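Local coordinates for protein putative Xylose isomerase (Rhodospirillum rubrum, PDB 3QXB) that probably acts as an isomerase of the xylose isomerase-like TIM-barrel family and binds iron and manganese ions, at residues 54-59 / 120-125; 86-91 / 174-179; 186-191 / 220-225. All blocks are in the same frame, centred on the assembly; numbering follows the deposited sequence.

Overall arrangement
All three contacts belong to one TIM-barrel fold of eight parallel strands and the helices and loops around them. Interaction 2 lies inside the barrel, its centre about 5 Å from the centre of the chain, and holds Glu178, a ligand of both the iron and the manganese ion. Interaction 1 adjoins it, centres about 10 Å apart: strands 51-55 and 85-90 are neighbours, and Thr123 OG1 lies 2.6 Å from Thr89 OG1, a probable hydrogen bond. Interaction 3 meets interaction 2 through Pro179 CB and Pro187 O, 3.5 Å apart; its Phe223 side chain is about 11 Å from the metal ions and about 6 Å from the side chain of the metal ligand His216.

Interaction 1 (54-59 / 120-125); sequences YTYDLT and IDMTAA
The Tyr54 ring is met at its edge, near its plane, by CE of Met122, with 4.2 Å from that methyl to Tyr54 CE2; Thr59 OG1 also lies at the edge, in plane. The same methyl comes to 4.0 Å from CD1 of the Tyr56 ring, approaching it obliquely. This is a strand-to-helix contact on the outside of the TIM barrel, where the end of strand 51-55 and the turn after it pack on helix 106-125. Met122, modelled as selenomethionine, makes every close approach from the helix: CG is anti to the backbone N (chi1 -170°), and the chain runs straight away from the helix before bending at chi3 (79°), which turns CE towards the tyrosines. Beyond the ring, Tyr56 OH is hydrogen-bonded to Thr131 of strand 130-133, while Tyr56 O accepts from Tyr98 OH of the second subunit. Within the turn, Thr55 OG1 accepts from Asp57 N at 3.2 Å, an ST turn. The selenium itself sits beside two oxygens, with Thr59 OG1 at 3.3 Å from Met122 SE. Thr59 O is nearer still, 3.1 Å from Met122 SE, and lies almost opposite the CG-SE bond (about 161°), a geometry consistent with a chalcogen contact.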
ATOM      1  N   TYR A  54       4.735   0.674 -15.932  1.00 18.84           N
ATOM      2  CA  TYR A  54       5.054  -0.404 -15.020  1.00 18.69           C
ATOM      3  C   TYR A  54       5.018   0.172 -13.620  1.00 19.32           C
ATOM      4  O   TYR A  54       5.440   1.297 -13.430  1.00 20.38           O
ATOM      5  CB  TYR A  54       6.433  -0.923 -15.368  1.00 19.06           C
ATOM      6  CG  TYR A  54       6.977  -2.056 -14.508  1.00 18.72           C
ATOM      7  CD1 TYR A  54       6.700  -3.394 -14.807  1.00 17.49           C
ATOM      8  CD2 TYR A  54       7.815  -1.793 -13.451  1.00 17.39           C
ATOM      9  CE1 TYR A  54       7.224  -4.441 -14.027  1.00 19.42           C
ATOM     10  CE2 TYR A  54       8.362  -2.823 -12.713  1.00 18.46           C
ATOM     11  CZ  TYR A  54       8.056  -4.142 -12.994  1.00 19.54           C
ATOM     12  OH  TYR A  54       8.619  -5.151 -12.175  1.00 20.51           O
ATOM     13  N   THR A  55       4.484  -0.568 -12.648  1.00 19.07           N
ATOM     14  CA  THR A  55       4.360  -0.056 -11.271  1.00 17.97           C
ATOM     15  C   THR A  55       5.466  -0.632 -10.341  1.00 17.64           C
ATOM     16  O   THR A  55       5.803  -1.819 -10.419  1.00 18.80           O
ATOM     17  CB  THR A  55       2.954  -0.369 -10.669  1.00 18.24           C
ATOM     18  OG1 THR A  55       2.865   0.115  -9.317  1.00 19.77           O
ATOM     19  CG2 THR A  55       2.633  -1.887 -10.671  1.00 17.28           C
ATOM     20  N   TYR A  56       6.014   0.199  -9.464  1.00 16.52           N
ATOM     21  CA  TYR A  56       6.946  -0.288  -8.417  1.00 16.48           C
ATOM     22  C   TYR A  56       6.300  -1.404  -7.553  1.00 15.96           C
ATOM     23  O   TYR A  56       7.003  -2.172  -6.930  1.00 17.95           O
ATOM     24  CB  TYR A  56       7.332   0.812  -7.472  1.00 16.52           C
ATOM     25  CG  TYR A  56       8.079   2.042  -8.028  1.00 15.48           C
ATOM     26  CD1 TYR A  56       8.355   2.210  -9.384  1.00 15.18           C
ATOM     27  CD2 TYR A  56       8.429   3.057  -7.177  1.00 16.82           C
ATOM     28  CE1 TYR A  56       8.998   3.356  -9.831  1.00 19.61           C
ATOM     29  CE2 TYR A  56       9.046   4.222  -7.629  1.00 18.01           C
ATOM     30  CZ  TYR A  56       9.329   4.376  -8.929  1.00 19.36           C
ATOM     31  OH  TYR A  56      10.011   5.531  -9.348  1.00 18.06           O
ATOM     32  N   ASP A  57       4.967  -1.458  -7.510  1.00 17.08           N
ATOM     33  CA  ASP A  57       4.206  -2.481  -6.791  1.00 17.70           C
ATOM     34  C   ASP A  57       4.385  -3.917  -7.337  1.00 18.73           C
ATOM     35  O   ASP A  57       3.892  -4.851  -6.737  1.00 18.01           O
ATOM     36  CB  ASP A  57       2.704  -2.112  -6.719  1.00 17.64           C
ATOM     37  CG  ASP A  57       2.382  -1.056  -5.643  1.00 20.13           C
ATOM     38  OD1 ASP A  57       3.263  -0.640  -4.838  1.00 19.24           O
ATOM     39  OD2 ASP A  57       1.218  -0.600  -5.587  1.00 21.91           O
ATOM     40  N   LEU A  58       5.062  -4.104  -8.466  1.00 18.62           N
ATOM     41  CA  LEU A  58       5.349  -5.454  -8.971  1.00 19.15           C
ATOM     42  C   LEU A  58       6.748  -5.885  -8.557  1.00 18.68           C
ATOM     43  O   LEU A  58       6.938  -7.040  -8.227  1.00 19.99           O
ATOM     44  CB  LEU A  58       5.232  -5.529 -10.493  1.00 18.54           C
ATOM     45  CG  LEU A  58       3.826  -5.592 -11.083  1.00 20.75           C
ATOM     46  CD1 LEU A  58       3.873  -5.378 -12.628  1.00 19.32           C
ATOM     47  CD2 LEU A  58       3.212  -6.917 -10.768  1.00 23.04           C
ATOM     48  N   THR A  59       7.705  -4.938  -8.518  1.00 18.05           N
ATOM     49  CA  THR A  59       9.053  -5.204  -8.074  1.00 18.15           C
ATOM     50  C   THR A  59       9.560  -3.992  -7.256  1.00 18.78           C
ATOM     51  O   THR A  59       9.765  -2.904  -7.816  1.00 18.29           O
ATOM     52  CB  THR A  59      10.037  -5.549  -9.287  1.00 19.13           C
ATOM     53  OG1 THR A  59      10.135  -4.461 -10.164  1.00 18.02           O
ATOM     54  CG2 THR A  59       9.624  -6.811 -10.083  1.00 16.40           C
ATOM     55  N   ILE A 120      15.291   4.472 -10.051  1.00 18.27           N
ATOM     56  CA  ILE A 120      16.027   4.828 -11.253  1.00 17.21           C
ATOM     57  C   ILE A 120      16.961   3.666 -11.688  1.00 18.28           C
ATOM     58  O   ILE A 120      17.017   3.324 -12.864  1.00 19.15           O
ATOM     59  CB  ILE A 120      16.854   6.110 -11.010  1.00 17.35           C
ATOM     60  CG1 ILE A 120      15.905   7.307 -10.889  1.00 18.32           C
ATOM     61  CG2 ILE A 120      17.946   6.270 -12.074  1.00 15.75           C
ATOM     62  CD1 ILE A 120      16.519   8.601 -10.288  1.00 15.37           C
ATOM     63  N   ASP A 121      17.685   3.060 -10.749  1.00 18.80           N
ATOM     64  CA  ASP A 121      18.514   1.852 -11.094  1.00 18.55           C
ATOM     65  C   ASP A 121      17.690   0.745 -11.757  1.00 17.57           C
ATOM     66  O   ASP A 121      18.009   0.217 -12.852  1.00 16.89           O
ATOM     67  CB  ASP A 121      19.227   1.305  -9.877  1.00 18.98           C
ATOM     68  CG  ASP A 121      20.306   2.207  -9.363  1.00 20.60           C
ATOM     69  OD1 ASP A 121      20.828   3.087 -10.091  1.00 19.38           O
ATOM     70  OD2 ASP A 121      20.633   2.054  -8.195  1.00 17.32           O
HETATM   71  N   MSE A 122      16.591   0.404 -11.121  1.00 16.48           N
HETATM   72  CA  MSE A 122      15.657  -0.606 -11.699  1.00 16.71           C
HETATM   73  C   MSE A 122      15.100  -0.210 -13.069  1.00 17.48           C
HETATM   74  O   MSE A 122      15.003  -1.018 -14.051  1.00 17.51           O
HETATM   75  CB  MSE A 122      14.499  -0.799 -10.684  1.00 16.62           C
HETATM   76  CG  MSE A 122      13.558  -1.986 -10.978  1.00 17.09           C
HETATM   77 SE   MSE A 122      12.135  -1.948  -9.646  0.75 12.36          SE
HETATM   78  CE  MSE A 122      11.072  -0.607 -10.363  1.00 12.42           C
ATOM     79  N   THR A 123      14.742   1.055 -13.190  1.00 17.51           N
ATOM     80  CA  THR A 123      14.206   1.534 -14.483  1.00 17.23           C
ATOM     81  C   THR A 123      15.277   1.452 -15.591  1.00 18.30           C
ATOM     82  O   THR A 123      14.977   1.038 -16.717  1.00 18.95           O
ATOM     83  CB  THR A 123      13.654   2.954 -14.317  1.00 17.71           C
ATOM     84  OG1 THR A 123      12.650   2.960 -13.276  1.00 17.60           O
ATOM     85  CG2 THR A 123      13.078   3.476 -15.668  1.00 17.10           C
ATOM     86  N   ALA A 124      16.520   1.838 -15.296  1.00 18.71           N
ATOM     87  CA  ALA A 124      17.626   1.745 -16.281  1.00 19.26           C
ATOM     88  C   ALA A 124      17.888   0.283 -16.642  1.00 19.49           C
ATOM     89  O   ALA A 124      18.158  -0.047 -17.777  1.00 19.29           O
ATOM     90  CB  ALA A 124      18.931   2.353 -15.699  1.00 19.70           C
ATOM     91  N   ALA A 125      17.790  -0.600 -15.667  1.00 18.45           N
ATOM     92  CA  ALA A 125      18.018  -2.037 -15.915  1.00 19.21           C
ATOM     93  C   ALA A 125      17.002  -2.570 -16.908  1.00 20.13           C
ATOM     94  O   ALA A 125      17.342  -3.395 -17.793  1.00 20.36           O
ATOM     95  CB  ALA A 125      17.981  -2.822 -14.569  1.00 18.63           C
TER

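Interaction 2 (86-91 / 174-179); sequences IESTFG and MLYVEP. With FE (Fe (III) ion), chain E.
Phe90 has the most surface buried here, and it meets both Tyr176 and Glu178 across the interior of the TIM barrel. Its CE1 lies 3.8 Å from Tyr176 CB, which is at the ring's edge, near its plane, and the two aromatic side chains cross at about a right angle. At another part of the rim, Phe90 CZ is 3.8 Å from Glu178 CB, in the ring plane. The carboxylate comes closer, with Glu178 OE1 3.3 Å from Phe90 CE2, and its plane is turned 72° from that of the ring.

Tyr176, which loses the next most surface to the contact, also packs its CE2 against Ser88 CB at 3.9 Å. A water joins their polar ends, hydrogen-bonded to Tyr176 OH and to Ser88 OG, which has a further bond to Gln53.

Glu178 belongs to the metal site. With CG anti to the backbone N (chi1 169°) and the chain extended beyond it, the carboxylate is carried to the iron, which OE2 binds at 2.2 Å. A water 3.1 Å from Glu178 OE1 donates to it and to Gly91 O, bridging the backbone just after strand 85-90 to the carboxylate oxygen not bonded to the iron. Asp213, His244, Glu286 and two waters complete the iron site, and the four residues also bind a manganese ion.

Strand 130-133 lies between strands 85-90 and 174-177, and both Ser88 and Tyr176 touch its Ala130; Phe90 reaches Leu211 of strand 208-213 and stacks edge-to-face with His244 of strand 240-245.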
ATOM      1  N   ILE A  86       6.793  -0.200 -22.679  1.00 22.33           N
ATOM      2  CA  ILE A  86       6.842   0.346 -21.322  1.00 21.29           C
ATOM      3  C   ILE A  86       7.507   1.746 -21.350  1.00 21.81           C
ATOM      4  O   ILE A  86       8.744   1.881 -21.481  1.00 18.87           O
ATOM      5  CB  ILE A  86       7.553  -0.557 -20.344  1.00 20.95           C
ATOM      6  CG1 ILE A  86       6.906  -1.947 -20.313  1.00 21.08           C
ATOM      7  CG2 ILE A  86       7.545   0.102 -18.900  1.00 18.41           C
ATOM      8  CD1 ILE A  86       7.483  -2.861 -19.248  1.00 21.58           C
ATOM      9  N   GLU A  87       6.636   2.763 -21.352  1.00 21.73           N
ATOM     10  CA  GLU A  87       7.035   4.160 -21.384  1.00 22.33           C
ATOM     11  C   GLU A  87       7.656   4.706 -20.104  1.00 21.91           C
ATOM     12  O   GLU A  87       8.498   5.635 -20.140  1.00 21.34           O
ATOM     13  CB  GLU A  87       5.812   5.014 -21.796  1.00 24.49           C
ATOM     14  CG  GLU A  87       5.374   4.676 -23.204  1.00 24.22           C
ATOM     15  CD  GLU A  87       4.288   5.607 -23.753  1.00 27.84           C
ATOM     16  OE1 GLU A  87       3.276   5.823 -23.065  1.00 28.88           O
ATOM     17  OE2 GLU A  87       4.483   6.107 -24.872  1.00 28.13           O
ATOM     18  N   SER A  88       7.275   4.128 -18.974  1.00 19.92           N
ATOM     19  CA  SER A  88       7.768   4.605 -17.703  1.00 19.86           C
ATOM     20  C   SER A  88       7.447   3.593 -16.659  1.00 19.28           C
ATOM     21  O   SER A  88       6.633   2.704 -16.857  1.00 19.35           O
ATOM     22  CB  SER A  88       7.127   5.928 -17.294  1.00 20.03           C
ATOM     23  OG  SER A  88       5.713   5.872 -17.400  1.00 21.19           O
ATOM     24  N   THR A  89       8.136   3.730 -15.544  1.00 19.13           N
ATOM     25  CA  THR A  89       7.856   3.022 -14.325  1.00 17.70           C
ATOM     26  C   THR A  89       7.334   4.103 -13.424  1.00 18.42           C
ATOM     27  O   THR A  89       7.544   5.301 -13.675  1.00 18.26           O
ATOM     28  CB  THR A  89       9.111   2.361 -13.650  1.00 17.54           C
ATOM     29  OG1 THR A  89      10.095   3.352 -13.341  1.00 19.61           O
ATOM     30  CG2 THR A  89       9.716   1.239 -14.528  1.00 17.32           C
ATOM     31  N   PHE A  90       6.602   3.701 -12.393  1.00 18.42           N
ATOM     32  CA  PHE A  90       5.950   4.665 -11.518  1.00 18.43           C
ATOM     33  C   PHE A  90       5.650   4.083 -10.160  1.00 17.03           C
ATOM     34  O   PHE A  90       5.278   2.930 -10.065  1.00 17.08           O
ATOM     35  CB  PHE A  90       4.650   5.161 -12.135  1.00 17.95           C
ATOM     36  CG  PHE A  90       4.377   6.634 -11.849  1.00 21.08           C
ATOM     37  CD1 PHE A  90       4.903   7.600 -12.674  1.00 19.56           C
ATOM     38  CD2 PHE A  90       3.623   7.036 -10.745  1.00 21.81           C
ATOM     39  CE1 PHE A  90       4.733   8.937 -12.405  1.00 18.93           C
ATOM     40  CE2 PHE A  90       3.442   8.375 -10.490  1.00 20.02           C
ATOM     41  CZ  PHE A  90       3.967   9.313 -11.317  1.00 19.12           C
ATOM     42  N   GLY A  91       5.733   4.928  -9.128  1.00 18.79           N
ATOM     43  CA  GLY A  91       5.324   4.582  -7.753  1.00 18.07           C
ATOM     44  C   GLY A  91       3.901   4.093  -7.649  1.00 19.63           C
ATOM     45  O   GLY A  91       2.993   4.544  -8.395  1.00 17.36           O
HETATM   46  N   MSE A 174      13.646  11.301 -18.659  1.00 21.47           N
HETATM   47  CA  MSE A 174      12.652  12.105 -17.947  1.00 21.11           C
HETATM   48  C   MSE A 174      12.295  11.564 -16.572  1.00 20.06           C
HETATM   49  O   MSE A 174      12.332  10.330 -16.322  1.00 19.19           O
HETATM   50  CB  MSE A 174      11.392  12.282 -18.822  1.00 20.96           C
HETATM   51  CG  MSE A 174      10.376  13.274 -18.291  1.00 23.49           C
HETATM   52 SE   MSE A 174       8.933  13.581 -19.595  0.75 20.56          SE
HETATM   53  CE  MSE A 174       9.889  14.608 -20.900  1.00 25.38           C
ATOM     54  N   LEU A 175      11.993  12.488 -15.664  1.00 20.05           N
ATOM     55  CA  LEU A 175      11.384  12.141 -14.363  1.00 19.78           C
ATOM     56  C   LEU A 175      10.003  12.798 -14.260  1.00 21.10           C
ATOM     57  O   LEU A 175       9.783  13.887 -14.846  1.00 20.76           O
ATOM     58  CB  LEU A 175      12.248  12.582 -13.200  1.00 19.54           C
ATOM     59  CG  LEU A 175      13.613  11.951 -13.051  1.00 18.61           C
ATOM     60  CD1 LEU A 175      14.298  12.592 -11.809  1.00 17.18           C
ATOM     61  CD2 LEU A 175      13.553  10.382 -12.968  1.00 18.04           C
ATOM     62  N   TYR A 176       9.083  12.160 -13.529  1.00 19.94           N
ATOM     63  CA  TYR A 176       7.755  12.752 -13.298  1.00 21.15           C
ATOM     64  C   TYR A 176       7.425  12.933 -11.810  1.00 20.98           C
ATOM     65  O   TYR A 176       7.846  12.142 -10.965  1.00 19.73           O
ATOM     66  CB  TYR A 176       6.614  11.928 -13.879  1.00 21.35           C
ATOM     67  CG  TYR A 176       6.743  11.473 -15.291  1.00 22.84           C
ATOM     68  CD1 TYR A 176       6.419  12.299 -16.357  1.00 27.80           C
ATOM     69  CD2 TYR A 176       7.118  10.201 -15.562  1.00 25.32           C
ATOM     70  CE1 TYR A 176       6.500  11.846 -17.641  1.00 28.85           C
ATOM     71  CE2 TYR A 176       7.205   9.749 -16.825  1.00 26.80           C
ATOM     72  CZ  TYR A 176       6.916  10.566 -17.856  1.00 28.15           C
ATOM     73  OH  TYR A 176       7.009  10.062 -19.098  1.00 30.79           O
ATOM     74  N   VAL A 177       6.648  13.984 -11.536  1.00 21.04           N
ATOM     75  CA  VAL A 177       6.050  14.236 -10.237  1.00 21.09           C
ATOM     76  C   VAL A 177       4.547  14.196 -10.422  1.00 21.65           C
ATOM     77  O   VAL A 177       4.023  14.854 -11.311  1.00 21.79           O
ATOM     78  CB  VAL A 177       6.445  15.625  -9.672  1.00 21.16           C
ATOM     79  CG1 VAL A 177       5.700  15.889  -8.351  1.00 22.64           C
ATOM     80  CG2 VAL A 177       7.939  15.687  -9.485  1.00 19.69           C
ATOM     81  N   GLU A 178       3.841  13.454  -9.564  1.00 20.95           N
ATOM     82  CA  GLU A 178       2.384  13.388  -9.625  1.00 21.12           C
ATOM     83  C   GLU A 178       1.766  14.208  -8.522  1.00 20.95           C
ATOM     84  O   GLU A 178       1.895  13.832  -7.344  1.00 21.16           O
ATOM     85  CB  GLU A 178       1.896  11.919  -9.471  1.00 21.05           C
ATOM     86  CG  GLU A 178       0.419  11.786  -9.257  1.00 22.02           C
ATOM     87  CD  GLU A 178      -0.076  10.341  -9.295  1.00 20.70           C
ATOM     88  OE1 GLU A 178       0.699   9.416  -8.987  1.00 25.93           O
ATOM     89  OE2 GLU A 178      -1.265  10.138  -9.592  1.00 20.93           O
ATOM     90  N   PRO A 179       1.082  15.312  -8.866  1.00 21.17           N
ATOM     91  CA  PRO A 179       0.407  16.034  -7.814  1.00 23.07           C
ATOM     92  C   PRO A 179      -0.746  15.237  -7.181  1.00 24.59           C
ATOM     93  O   PRO A 179      -1.327  14.330  -7.812  1.00 25.68           O
ATOM     94  CB  PRO A 179      -0.131  17.293  -8.530  1.00 23.30           C
ATOM     95  CG  PRO A 179       0.813  17.490  -9.660  1.00 22.56           C
ATOM     96  CD  PRO A 179       1.076  16.088 -10.129  1.00 21.75           C
TER
HETATM   97 FE    FE E 301      -2.305   8.275 -10.025  0.66 26.72          FE
HETATM   98  O   HOH W   1       5.358   7.628 -19.337  1.00 24.15           O
HETATM   99  O   HOH W   2       1.504   6.997  -7.260  1.00 37.94           O
HETATM  100  O   HOH W   3      -2.830   7.785  -7.819  1.00 23.03           O
HETATM  101  O   HOH W   4      -0.443   7.206  -9.264  1.00 28.78           O

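Interaction 3 (186-191 / 220-225); sequences FPSSAA and EPLFGP
Van der Waals packing accounts for this contact, chiefly that of the Phe223 ring on Ser188 and Ser189; no hydrogen bond crosses between the segments. The ring's far corner does most of the touching: Phe223 CZ is 3.4 Å from Ser188 O, and neighbouring CE1 is 3.7 Å from Ser189 CA, both backbone atoms being approached obliquely. Leu222 adds a second, smaller packing contact. Its CD2 comes to 3.5 Å from Ser188 OG, while its CG lies over one face of the Phe223 ring, 4.0 Å above the plane and offset toward the rim.

Hydrogen bonding serves each side separately, mostly through residues flanking the segments. Ser188 OG is anti to the backbone N (chi1 180°), which directs it at Phe223 and Leu222; it is bonded to the carbonyl oxygens of Val180 and Leu182. With its hydrogen bonding met there, the hydroxyl oxygen can lie against the ring and a leucine methyl. Ser189 is the N-cap of helix 190-200: with chi1 at 61°, its OG is turned back to Asp192 N, and Asp192 OD2 in turn is bonded to Ser188 N. On the opposing side, Gly224 N bonds Glu220 O at 2.8 Å, a single turn of helix, after which Gly224 leaves helical geometry with positive phi (54°).

Topologically, the contact packs together the connections following two neighbouring barrel strands: the loop from strand 174-177 into helix 190-200, with a cis peptide bond before Pro187, and the short helix 220-223, which follows strand 208-213 and helix 214-217. The Phe223 side chain is about 6 Å from that of the metal ligand His216. Ala190 packs on helix 229-236, and Leu222 also touches Arg294 of the second subunit.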
ATOM      1  N   PHE A 186       2.808  18.239  -1.153  1.00 26.53           N
ATOM      2  CA  PHE A 186       3.098  19.229  -2.172  1.00 26.72           C
ATOM      3  C   PHE A 186       3.758  18.487  -3.292  1.00 25.51           C
ATOM      4  O   PHE A 186       4.584  17.634  -3.014  1.00 25.16           O
ATOM      5  CB  PHE A 186       4.072  20.251  -1.623  1.00 27.58           C
ATOM      6  CG  PHE A 186       4.497  21.303  -2.616  1.00 26.26           C
ATOM      7  CD1 PHE A 186       5.615  21.119  -3.410  1.00 27.15           C
ATOM      8  CD2 PHE A 186       3.803  22.491  -2.715  1.00 29.07           C
ATOM      9  CE1 PHE A 186       6.038  22.111  -4.319  1.00 28.41           C
ATOM     10  CE2 PHE A 186       4.210  23.488  -3.599  1.00 30.40           C
ATOM     11  CZ  PHE A 186       5.327  23.299  -4.412  1.00 28.83           C
ATOM     12  N   PRO A 187       3.431  18.806  -4.559  1.00 24.70           N
ATOM     13  CA  PRO A 187       2.404  19.730  -5.038  1.00 25.20           C
ATOM     14  C   PRO A 187       1.001  19.122  -4.984  1.00 25.58           C
ATOM     15  O   PRO A 187       0.808  17.930  -5.235  1.00 25.10           O
ATOM     16  CB  PRO A 187       2.825  19.989  -6.486  1.00 25.40           C
ATOM     17  CG  PRO A 187       3.514  18.728  -6.893  1.00 22.85           C
ATOM     18  CD  PRO A 187       4.198  18.215  -5.674  1.00 24.02           C
ATOM     19  N   SER A 188       0.034  19.953  -4.642  1.00 26.91           N
ATOM     20  CA  SER A 188      -1.330  19.559  -4.559  1.00 27.40           C
ATOM     21  C   SER A 188      -2.130  20.247  -5.642  1.00 27.69           C
ATOM     22  O   SER A 188      -2.688  19.596  -6.522  1.00 28.29           O
ATOM     23  CB  SER A 188      -1.851  19.937  -3.165  1.00 28.40           C
ATOM     24  OG  SER A 188      -3.219  19.573  -3.019  1.00 32.35           O
ATOM     25  N   SER A 189      -2.195  21.576  -5.572  1.00 28.68           N
ATOM     26  CA  SER A 189      -2.925  22.386  -6.566  1.00 28.76           C
ATOM     27  C   SER A 189      -2.133  22.572  -7.846  1.00 29.01           C
ATOM     28  O   SER A 189      -0.925  22.339  -7.886  1.00 28.51           O
ATOM     29  CB  SER A 189      -3.246  23.770  -5.997  1.00 29.77           C
ATOM     30  OG  SER A 189      -2.045  24.455  -5.679  1.00 27.77           O
ATOM     31  N   ALA A 190      -2.827  22.999  -8.889  1.00 29.23           N
ATOM     32  CA  ALA A 190      -2.186  23.399 -10.139  1.00 30.27           C
ATOM     33  C   ALA A 190      -1.150  24.519  -9.887  1.00 29.91           C
ATOM     34  O   ALA A 190      -0.052  24.470 -10.454  1.00 28.33           O
ATOM     35  CB  ALA A 190      -3.267  23.819 -11.198  1.00 30.22           C
ATOM     36  N   ALA A 191      -1.465  25.472  -8.994  1.00 30.80           N
ATOM     37  CA  ALA A 191      -0.489  26.497  -8.580  1.00 30.78           C
ATOM     38  C   ALA A 191       0.761  25.941  -7.890  1.00 30.05           C
ATOM     39  O   ALA A 191       1.859  26.415  -8.149  1.00 29.91           O
ATOM     40  CB  ALA A 191      -1.152  27.600  -7.695  1.00 31.58           C
ATOM     41  N   GLU A 220     -13.156  17.437  -5.551  1.00 39.21           N
ATOM     42  CA  GLU A 220     -13.947  18.611  -5.149  1.00 42.10           C
ATOM     43  C   GLU A 220     -13.723  19.165  -3.729  1.00 42.38           C
ATOM     44  O   GLU A 220     -13.543  20.371  -3.572  1.00 43.04           O
ATOM     45  CB  GLU A 220     -15.436  18.334  -5.366  1.00 43.89           C
ATOM     46  CG  GLU A 220     -15.932  18.731  -6.749  1.00 48.17           C
ATOM     47  CD  GLU A 220     -17.299  18.133  -7.078  1.00 52.00           C
ATOM     48  OE1 GLU A 220     -18.248  18.361  -6.294  1.00 55.11           O
ATOM     49  OE2 GLU A 220     -17.415  17.422  -8.111  1.00 52.69           O
ATOM     50  N   PRO A 221     -13.724  18.305  -2.689  1.00 41.93           N
ATOM     51  CA  PRO A 221     -13.610  18.853  -1.326  1.00 42.22           C
ATOM     52  C   PRO A 221     -12.388  19.753  -1.068  1.00 41.79           C
ATOM     53  O   PRO A 221     -12.446  20.605  -0.198  1.00 41.76           O
ATOM     54  CB  PRO A 221     -13.538  17.603  -0.441  1.00 41.12           C
ATOM     55  CG  PRO A 221     -14.297  16.578  -1.200  1.00 41.59           C
ATOM     56  CD  PRO A 221     -13.950  16.855  -2.663  1.00 41.43           C
ATOM     57  N   LEU A 222     -11.292  19.539  -1.793  1.00 40.87           N
ATOM     58  CA  LEU A 222     -10.119  20.397  -1.661  1.00 40.50           C
ATOM     59  C   LEU A 222     -10.148  21.535  -2.681  1.00 41.45           C
ATOM     60  O   LEU A 222      -9.936  22.689  -2.306  1.00 42.59           O
ATOM     61  CB  LEU A 222      -8.814  19.589  -1.774  1.00 38.66           C
ATOM     62  CG  LEU A 222      -7.526  20.350  -1.468  1.00 38.71           C
ATOM     63  CD1 LEU A 222      -7.599  21.061  -0.101  1.00 37.57           C
ATOM     64  CD2 LEU A 222      -6.342  19.370  -1.544  1.00 34.47           C
ATOM     65  N   PHE A 223     -10.413  21.223  -3.951  1.00 41.61           N
ATOM     66  CA  PHE A 223     -10.235  22.210  -5.030  1.00 42.91           C
ATOM     67  C   PHE A 223     -11.484  23.020  -5.443  1.00 44.91           C
ATOM     68  O   PHE A 223     -11.352  23.977  -6.206  1.00 45.97           O
ATOM     69  CB  PHE A 223      -9.565  21.561  -6.258  1.00 41.85           C
ATOM     70  CG  PHE A 223      -8.263  20.904  -5.940  1.00 38.05           C
ATOM     71  CD1 PHE A 223      -7.218  21.646  -5.411  1.00 35.03           C
ATOM     72  CD2 PHE A 223      -8.093  19.529  -6.123  1.00 36.09           C
ATOM     73  CE1 PHE A 223      -6.009  21.044  -5.097  1.00 35.16           C
ATOM     74  CE2 PHE A 223      -6.887  18.917  -5.791  1.00 35.17           C
ATOM     75  CZ  PHE A 223      -5.846  19.671  -5.275  1.00 33.95           C
ATOM     76  N   GLY A 224     -12.668  22.639  -4.957  1.00 46.35           N
ATOM     77  CA  GLY A 224     -13.904  23.416  -5.179  1.00 47.93           C
ATOM     78  C   GLY A 224     -14.115  23.653  -6.660  1.00 48.92           C
ATOM     79  O   GLY A 224     -14.110  22.690  -7.437  1.00 49.20           O
ATOM     80  N   PRO A 225     -14.237  24.932  -7.076  1.00 50.36           N
ATOM     81  CA  PRO A 225     -14.472  25.218  -8.493  1.00 51.07           C
ATOM     82  C   PRO A 225     -13.214  25.083  -9.383  1.00 50.13           C
ATOM     83  O   PRO A 225     -13.330  25.084 -10.608  1.00 50.95           O
ATOM     84  CB  PRO A 225     -14.998  26.660  -8.465  1.00 52.73           C
ATOM     85  CG  PRO A 225     -14.307  27.291  -7.278  1.00 52.45           C
ATOM     86  CD  PRO A 225     -14.143  26.168  -6.266  1.00 51.38           C
TER